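Long-range contacts in glycerate dehydrogenase (Bacillus sp. 5mfcol3.1, PDB 6P2I), which reduces acyclic imino acids, produced in situ by a partner oxidase, asymmetrically with NADPH, probably to D-amino acids: residues H105-L109 with V270-A276; R141-L147 with Q165-L171. One frame throughout, in Å; residues are numbered along the deposited sequence. Where two conformers were deposited one is given.

Contact 1 of 2, residues H105-L109 with V270-A276. With NAP (NADP nicotinamide-adenine-dinucleotide phosphate), chain C.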
loop_
_atom_site.group_PDB
_atom_site.type_symbol
_atom_site.label_atom_id
_atom_site.label_comp_id
_atom_site.label_asym_id
_atom_site.label_seq_id
_atom_site.Cartn_x
_atom_site.Cartn_y
_atom_site.Cartn_z
ATOM N N HIS A 105 -4.900 5.446 3.103
ATOM C CA HIS A 105 -5.191 5.338 1.680
ATOM C C HIS A 105 -4.099 5.949 0.829
ATOM O O HIS A 105 -3.862 5.486 -0.295
ATOM C CB HIS A 105 -6.526 6.020 1.368
ATOM C CG HIS A 105 -7.162 5.546 0.109
ATOM N ND1 HIS A 105 -7.841 4.348 0.024
ATOM C CD2 HIS A 105 -7.260 6.122 -1.115
ATOM C CE1 HIS A 105 -8.338 4.213 -1.193
ATOM N NE2 HIS A 105 -7.993 5.271 -1.906
ATOM N N VAL A 106 -3.442 7.006 1.319
ATOM C CA VAL A 106 -2.325 7.571 0.572
ATOM C C VAL A 106 -1.275 6.494 0.316
ATOM O O VAL A 106 -0.750 6.365 -0.799
ATOM C CB VAL A 106 -1.711 8.763 1.332
ATOM C CG1 VAL A 106 -0.379 9.173 0.716
ATOM C CG2 VAL A 106 -2.676 9.959 1.363
ATOM N N PHE A 107 -0.975 5.697 1.338
ATOM C CA PHE A 107 0.019 4.643 1.171
ATOM C C PHE A 107 -0.534 3.480 0.362
ATOM O O PHE A 107 0.203 2.881 -0.420
ATOM C CB PHE A 107 0.545 4.200 2.540
ATOM C CG PHE A 107 1.452 5.215 3.155
ATOM C CD1 PHE A 107 0.939 6.280 3.887
ATOM C CD2 PHE A 107 2.815 5.143 2.936
ATOM C CE1 PHE A 107 1.774 7.236 4.412
ATOM C CE2 PHE A 107 3.665 6.103 3.466
ATOM C CZ PHE A 107 3.150 7.142 4.207
ATOM N N ALA A 108 -1.830 3.178 0.492
ATOM C CA ALA A 108 -2.448 2.193 -0.392
ATOM C C ALA A 108 -2.255 2.582 -1.853
ATOM O O ALA A 108 -1.832 1.765 -2.680
ATOM C CB ALA A 108 -3.941 2.049 -0.069
ATOM N N LEU A 109 -2.549 3.841 -2.190
ATOM C CA LEU A 109 -2.399 4.293 -3.566
ATOM C C LEU A 109 -0.939 4.330 -3.995
ATOM O O LEU A 109 -0.608 3.911 -5.110
ATOM C CB LEU A 109 -3.012 5.680 -3.727
ATOM C CG LEU A 109 -4.531 5.719 -3.679
ATOM C CD1 LEU A 109 -5.001 7.181 -3.623
ATOM C CD2 LEU A 109 -5.134 4.998 -4.886
ATOM N N VAL A 270 -3.769 4.781 -10.766
ATOM C CA VAL A 270 -4.631 3.950 -9.943
ATOM C C VAL A 270 -5.743 4.853 -9.433
ATOM O O VAL A 270 -5.468 5.912 -8.857
ATOM C CB VAL A 270 -3.850 3.305 -8.784
ATOM C CG1 VAL A 270 -4.769 2.531 -7.857
ATOM C CG2 VAL A 270 -2.749 2.396 -9.349
ATOM N N LEU A 271 -6.987 4.457 -9.676
ATOM C CA LEU A 271 -8.147 5.280 -9.354
ATOM C C LEU A 271 -8.974 4.627 -8.259
ATOM O O LEU A 271 -9.202 3.415 -8.288
ATOM C CB LEU A 271 -9.014 5.473 -10.594
ATOM C CG LEU A 271 -8.272 6.040 -11.795
ATOM C CD1 LEU A 271 -9.172 6.026 -13.016
ATOM C CD2 LEU A 271 -7.785 7.455 -11.486
ATOM N N THR A 272 -9.426 5.429 -7.297
ATOM C CA THR A 272 -10.412 4.955 -6.342
ATOM C C THR A 272 -11.604 5.909 -6.324
ATOM O O THR A 272 -11.444 7.118 -6.525
ATOM C CB THR A 272 -9.800 4.786 -4.937
ATOM O OG1 THR A 272 -9.107 5.978 -4.529
ATOM C CG2 THR A 272 -8.773 3.618 -4.951
ATOM N N PRO A 273 -12.817 5.392 -6.123
ATOM C CA PRO A 273 -14.031 6.231 -6.300
ATOM C C PRO A 273 -14.407 7.026 -5.054
ATOM O O PRO A 273 -15.512 6.900 -4.509
ATOM C CB PRO A 273 -15.097 5.185 -6.666
ATOM C CG PRO A 273 -14.684 3.962 -5.850
ATOM C CD PRO A 273 -13.143 3.971 -5.884
ATOM N N GLY A 274 -13.488 7.878 -4.599
ATOM C CA GLY A 274 -13.714 8.625 -3.374
ATOM C C GLY A 274 -13.803 7.771 -2.125
ATOM O O GLY A 274 -14.406 8.193 -1.141
ATOM N N SER A 275 -13.221 6.572 -2.137
ATOM C CA SER A 275 -13.376 5.616 -1.044
ATOM C C SER A 275 -12.293 5.738 0.030
ATOM O O SER A 275 -12.273 4.928 0.964
ATOM C CB SER A 275 -13.398 4.189 -1.607
ATOM O OG SER A 275 -12.248 3.970 -2.425
ATOM N N ALA A 276 -11.410 6.740 -0.069
ATOM C CA ALA A 276 -10.280 6.863 0.852
ATOM C C ALA A 276 -10.718 6.890 2.309
ATOM O O ALA A 276 -10.029 6.350 3.188
ATOM C CB ALA A 276 -9.480 8.124 0.530
HETATM P PA NAP C . -6.980 20.872 7.524
HETATM O O1A NAP C . -7.825 22.125 7.444
HETATM O O2A NAP C . -6.659 20.278 8.864
HETATM O O5B NAP C . -5.594 21.177 6.790
HETATM C C5B NAP C . -5.547 21.920 5.576
HETATM C C4B NAP C . -4.080 22.210 5.280
HETATM O O4B NAP C . -4.020 22.871 4.014
HETATM C C3B NAP C . -3.458 23.166 6.302
HETATM O O3B NAP C . -2.046 22.892 6.404
HETATM C C2B NAP C . -3.626 24.522 5.661
HETATM O O2B NAP C . -2.666 25.469 6.104
HETATM C C1B NAP C . -3.373 24.133 4.216
HETATM N N9A NAP C . -3.864 25.167 3.292
HETATM C C8A NAP C . -5.090 25.726 3.273
HETATM N N7A NAP C . -5.165 26.660 2.293
HETATM C C5A NAP C . -3.959 26.704 1.697
HETATM C C6A NAP C . -3.349 27.466 0.589
HETATM N N6A NAP C . -4.068 28.396 -0.084
HETATM N N1A NAP C . -2.064 27.195 0.281
HETATM C C2A NAP C . -1.335 26.270 0.942
HETATM N N3A NAP C . -1.815 25.532 1.962
HETATM C C4A NAP C . -3.104 25.718 2.363
HETATM O O3 NAP C . -7.685 19.825 6.516
HETATM P PN NAP C . -7.627 18.219 6.572
HETATM O O1N NAP C . -8.504 17.706 7.687
HETATM O O2N NAP C . -6.187 17.760 6.531
HETATM O O5D NAP C . -8.363 17.869 5.188
HETATM C C5D NAP C . -7.812 18.320 3.946
HETATM C C4D NAP C . -8.736 17.959 2.791
HETATM O O4D NAP C . -8.802 16.542 2.668
HETATM C C3D NAP C . -10.191 18.360 2.994
HETATM O O3D NAP C . -10.435 19.738 2.672
HETATM C C2D NAP C . -10.920 17.394 2.072
HETATM O O2D NAP C . -11.157 18.026 0.808
HETATM C C1D NAP C . -9.964 16.208 1.920
HETATM N N1N NAP C . -10.578 14.979 2.438
HETATM C C2N NAP C . -10.689 13.908 1.633
HETATM C C3N NAP C . -11.282 12.730 2.081
HETATM C C7N NAP C . -11.423 11.549 1.154
HETATM O O7N NAP C . -12.207 10.655 1.441
HETATM N N7N NAP C . -10.741 11.513 0.000
HETATM C C4N NAP C . -11.766 12.676 3.391
HETATM C C5N NAP C . -11.649 13.803 4.207
HETATM C C6N NAP C . -11.039 14.945 3.699
HETATM P P2B NAP C . -2.859 26.376 7.426
HETATM O O1X NAP C . -4.201 27.066 7.258
HETATM O O2X NAP C . -2.861 25.406 8.577
HETATM O O3X NAP C . -1.647 27.269 7.410
#
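The imidazole of His105 is held against segment 270-276 in two ways at once, through its edge by Thr272 and over one face by Ala276. At the edge, NE2 donates to OG1 of Thr272 over 2.9 Å, a fairly straight bond, 164° at the hydrogen, lying close to the ring plane. His105 and Thr272 meet head-on, and the methyl CG2 of the threonine stands beside the same nitrogen, 3.6 Å from NE2. With CG anti to the backbone N (chi1 -158°), the ring swings off the helix and lies flat against the loop. There CA of Ala276 sits over its centre in a CH-pi contact, 3.5 Å from the centroid and 13° off the ring normal, while the methyl CB lies 3.4 Å from CD2. Helix 99-114 is thereby joined to the end of strand 269-271, an edge strand, within this chain, of the parallel Rossmann-type sheet in the coenzyme-binding domain, and to the loop that leaves it through an inverse gamma turn centred on Pro273. OG1 of Thr272 has a second partner in Asp253, whose OD2 also binds the coenzyme, so the threonine ties the histidine to a residue of the NADP site. One helical turn further on, Leu109 sends CD2 across to the end of the strand, 3.9 Å from CG1 of Val270 and equally far from CG2 of Thr272, the first residue beyond it. CB of Ala276 reaches the coenzyme itself, 3.7 Å from the carboxamide nitrogen N7N.

Contact 2 of 2, residues R141-L147 with Q165-L171. With EDO (1,2-ethanediol), chain E.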
loop_
_atom_site.group_PDB
_atom_site.type_symbol
_atom_site.label_atom_id
_atom_site.label_comp_id
_atom_site.label_asym_id
_atom_site.label_seq_id
_atom_site.Cartn_x
_atom_site.Cartn_y
_atom_site.Cartn_z
ATOM N N ARG A 141 11.287 3.897 1.433
ATOM C CA ARG A 141 12.175 4.304 2.509
ATOM C C ARG A 141 13.267 5.210 1.951
ATOM O O ARG A 141 13.787 4.980 0.854
ATOM C CB ARG A 141 12.789 3.079 3.196
ATOM C CG ARG A 141 13.825 3.436 4.260
ATOM C CD ARG A 141 14.419 2.202 4.917
ATOM N NE ARG A 141 15.520 2.537 5.814
ATOM C CZ ARG A 141 15.557 2.226 7.105
ATOM N NH1 ARG A 141 14.559 1.551 7.655
ATOM N NH2 ARG A 141 16.601 2.572 7.845
ATOM N N ASP A 142 13.569 6.275 2.692
ATOM C CA ASP A 142 14.599 7.273 2.408
ATOM C C ASP A 142 14.222 8.203 1.262
ATOM O O ASP A 142 15.034 9.076 0.905
ATOM C CB ASP A 142 15.977 6.646 2.116
ATOM C CG ASP A 142 16.647 6.117 3.365
ATOM O OD1 ASP A 142 16.314 6.607 4.466
ATOM O OD2 ASP A 142 17.505 5.216 3.245
ATOM N N LYS A 143 13.029 8.066 0.681
ATOM C CA LYS A 143 12.603 8.999 -0.349
ATOM C C LYS A 143 11.996 10.236 0.295
ATOM O O LYS A 143 11.674 10.258 1.483
ATOM C CB LYS A 143 11.584 8.352 -1.287
ATOM C CG LYS A 143 12.116 7.094 -1.973
ATOM C CD LYS A 143 13.236 7.425 -2.938
ATOM C CE LYS A 143 13.787 6.160 -3.586
ATOM N NZ LYS A 143 14.241 5.180 -2.554
ATOM N N THR A 144 11.832 11.274 -0.513
ATOM C CA THR A 144 11.248 12.525 -0.047
ATOM C C THR A 144 9.782 12.564 -0.446
ATOM O O THR A 144 9.454 12.442 -1.632
ATOM C CB THR A 144 11.980 13.727 -0.633
ATOM O OG1 THR A 144 13.321 13.758 -0.134
ATOM C CG2 THR A 144 11.252 15.028 -0.235
ATOM N N ILE A 145 8.906 12.730 0.540
ATOM C CA ILE A 145 7.483 12.926 0.287
ATOM C C ILE A 145 7.148 14.379 0.585
ATOM O O ILE A 145 7.531 14.906 1.635
ATOM C CB ILE A 145 6.611 11.965 1.112
ATOM C CG1 ILE A 145 5.133 12.217 0.809
ATOM C CG2 ILE A 145 6.896 12.078 2.610
ATOM C CD1 ILE A 145 4.208 11.115 1.327
ATOM N N GLY A 146 6.446 15.022 -0.347
ATOM C CA GLY A 146 6.087 16.419 -0.204
ATOM C C GLY A 146 4.589 16.543 -0.019
ATOM O O GLY A 146 3.805 16.047 -0.839
ATOM N N LEU A 147 4.184 17.173 1.072
ATOM C CA LEU A 147 2.782 17.257 1.467
ATOM C C LEU A 147 2.302 18.680 1.211
ATOM O O LEU A 147 2.769 19.624 1.856
ATOM C CB LEU A 147 2.625 16.856 2.932
ATOM C CG LEU A 147 3.233 15.490 3.291
ATOM C CD1 LEU A 147 3.189 15.221 4.799
ATOM C CD2 LEU A 147 2.515 14.385 2.529
ATOM N N GLN A 165 10.707 5.945 7.722
ATOM C CA GLN A 165 12.022 6.540 7.487
ATOM C C GLN A 165 12.080 7.181 6.098
ATOM O O GLN A 165 12.889 6.823 5.243
ATOM C CB GLN A 165 13.148 5.515 7.683
ATOM C CG GLN A 165 13.251 4.969 9.101
ATOM C CD GLN A 165 13.562 6.045 10.125
ATOM O OE1 GLN A 165 12.823 6.225 11.093
ATOM N NE2 GLN A 165 14.663 6.761 9.920
ATOM N N MET A 166 11.174 8.129 5.886
ATOM C CA MET A 166 11.168 8.991 4.712
ATOM C C MET A 166 11.555 10.401 5.135
ATOM O O MET A 166 11.473 10.754 6.311
ATOM C CB MET A 166 9.785 9.008 4.047
ATOM C CG MET A 166 9.322 7.628 3.648
ATOM S SD MET A 166 7.672 7.578 3.019
ATOM C CE MET A 166 7.914 8.356 1.437
ATOM N N LYS A 167 11.997 11.203 4.167
ATOM C CA LYS A 167 12.190 12.633 4.387
ATOM C C LYS A 167 10.878 13.323 4.059
ATOM O O LYS A 167 10.341 13.136 2.964
ATOM C CB LYS A 167 13.315 13.188 3.518
ATOM C CG LYS A 167 14.400 12.174 3.216
ATOM C CD LYS A 167 15.786 12.787 3.284
ATOM C CE LYS A 167 16.863 11.715 3.186
ATOM N NZ LYS A 167 18.225 12.282 3.368
ATOM N N VAL A 168 10.339 14.083 5.011
ATOM C CA VAL A 168 9.034 14.718 4.841
ATOM C C VAL A 168 9.231 16.214 4.680
ATOM O O VAL A 168 9.800 16.871 5.561
ATOM C CB VAL A 168 8.098 14.421 6.021
ATOM C CG1 VAL A 168 6.717 15.021 5.760
ATOM C CG2 VAL A 168 8.016 12.911 6.256
ATOM N N ILE A 169 8.757 16.754 3.560
ATOM C CA ILE A 169 8.689 18.192 3.359
ATOM C C ILE A 169 7.229 18.550 3.088
ATOM O O ILE A 169 6.387 17.686 2.838
ATOM C CB ILE A 169 9.626 18.685 2.232
ATOM C CG1 ILE A 169 9.142 18.209 0.860
ATOM C CG2 ILE A 169 11.084 18.254 2.498
ATOM C CD1 ILE A 169 10.053 18.619 -0.288
ATOM N N GLY A 170 6.916 19.834 3.178
ATOM C CA GLY A 170 5.517 20.193 3.065
ATOM C C GLY A 170 5.326 21.689 3.084
ATOM O O GLY A 170 6.277 22.467 3.223
ATOM N N LEU A 171 4.069 22.089 2.927
ATOM C CA LEU A 171 3.753 23.506 2.924
ATOM C C LEU A 171 2.341 23.706 3.428
ATOM O O LEU A 171 1.475 22.839 3.277
ATOM C CB LEU A 171 3.909 24.142 1.534
ATOM C CG LEU A 171 3.001 23.744 0.371
ATOM C CD1 LEU A 171 1.738 24.573 0.347
ATOM C CD2 LEU A 171 3.734 23.939 -0.940
HETATM C C1 EDO E . 11.330 1.180 7.839
HETATM O O1 EDO E . 11.022 1.428 6.463
HETATM C C2 EDO E . 11.825 -0.252 8.005
HETATM O O2 EDO E . 13.131 -0.366 7.424
#
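Asp142 N donates to the carbonyl O of Gln165 over 2.7 Å, opening a series of backbone bonds that pairs two parallel strands, 144-147 and 167-171. They are the two strands of a right-handed beta-alpha-beta crossover through helix 152-163, the unit that opens a Rossmann domain. Lys143 O next receives Lys167 N, and the strands then exchange bonds alternately: Ile145 gives its N to Lys167 O and takes Ile169 N on its own O, and Leu147 does the same with Ile169 O and Leu171 N. CA-H...O contacts lie between these bonds, as from Thr144 CA to Lys167 O at 3.2 Å.

Apolar side chains meet on the side facing helix 152-163. Ile145 and Val168 run alongside each other in the same sense, with their CG2 methyls 3.9 Å apart, and CD1 of Leu147 comes within 3.7 Å of Val168 CG1. Met166, bent at its last torsion (chi3 72°), turns CE back onto Ile145 CB at 3.9 Å. On the other side of the sheet CG2 of Thr144 touches CD1 of Ile169, whose CG1 packs 3.7 Å from Gly146 CA.

Polar groups gather at the strand entry. Gln165, at positive phi, is the C-prime residue of the Schellman motif that ends the helix. Arg141, extended from CG to NE, runs alongside it, and Gln165 CG lies over one guanidinium face, displaced from the centre of the group. Replacing Arg141 by an alanine would remove the guanidinium and is likely to leave CG of Gln165 without the flat group it packs against. Lys143 NZ, bonded to Glu139 O, also forms a salt bridge with OE1 of Glu281 of the second subunit.

In the fold
Both contacts reach the seven-stranded parallel sheet that carries the coenzyme, with centres 19 Å apart: contact 1 involves one of its edge strands, 269-271, contact 2 the paired strands 144-148 and 167-171 towards its other side. Along the chain, contact 2 is nested within the loop closed by contact 1. They touch where Phe107 CE2 of helix 99-114 lies 4.3 Å from Met166 SD. Each also reaches the NADP, contact 1 through Ala276 and contact 2 through Leu171, whose side chain is about 4 Å from it. A bound D-arginine is about 7 Å from the side chain of Ala276. Both contacts also meet the second subunit.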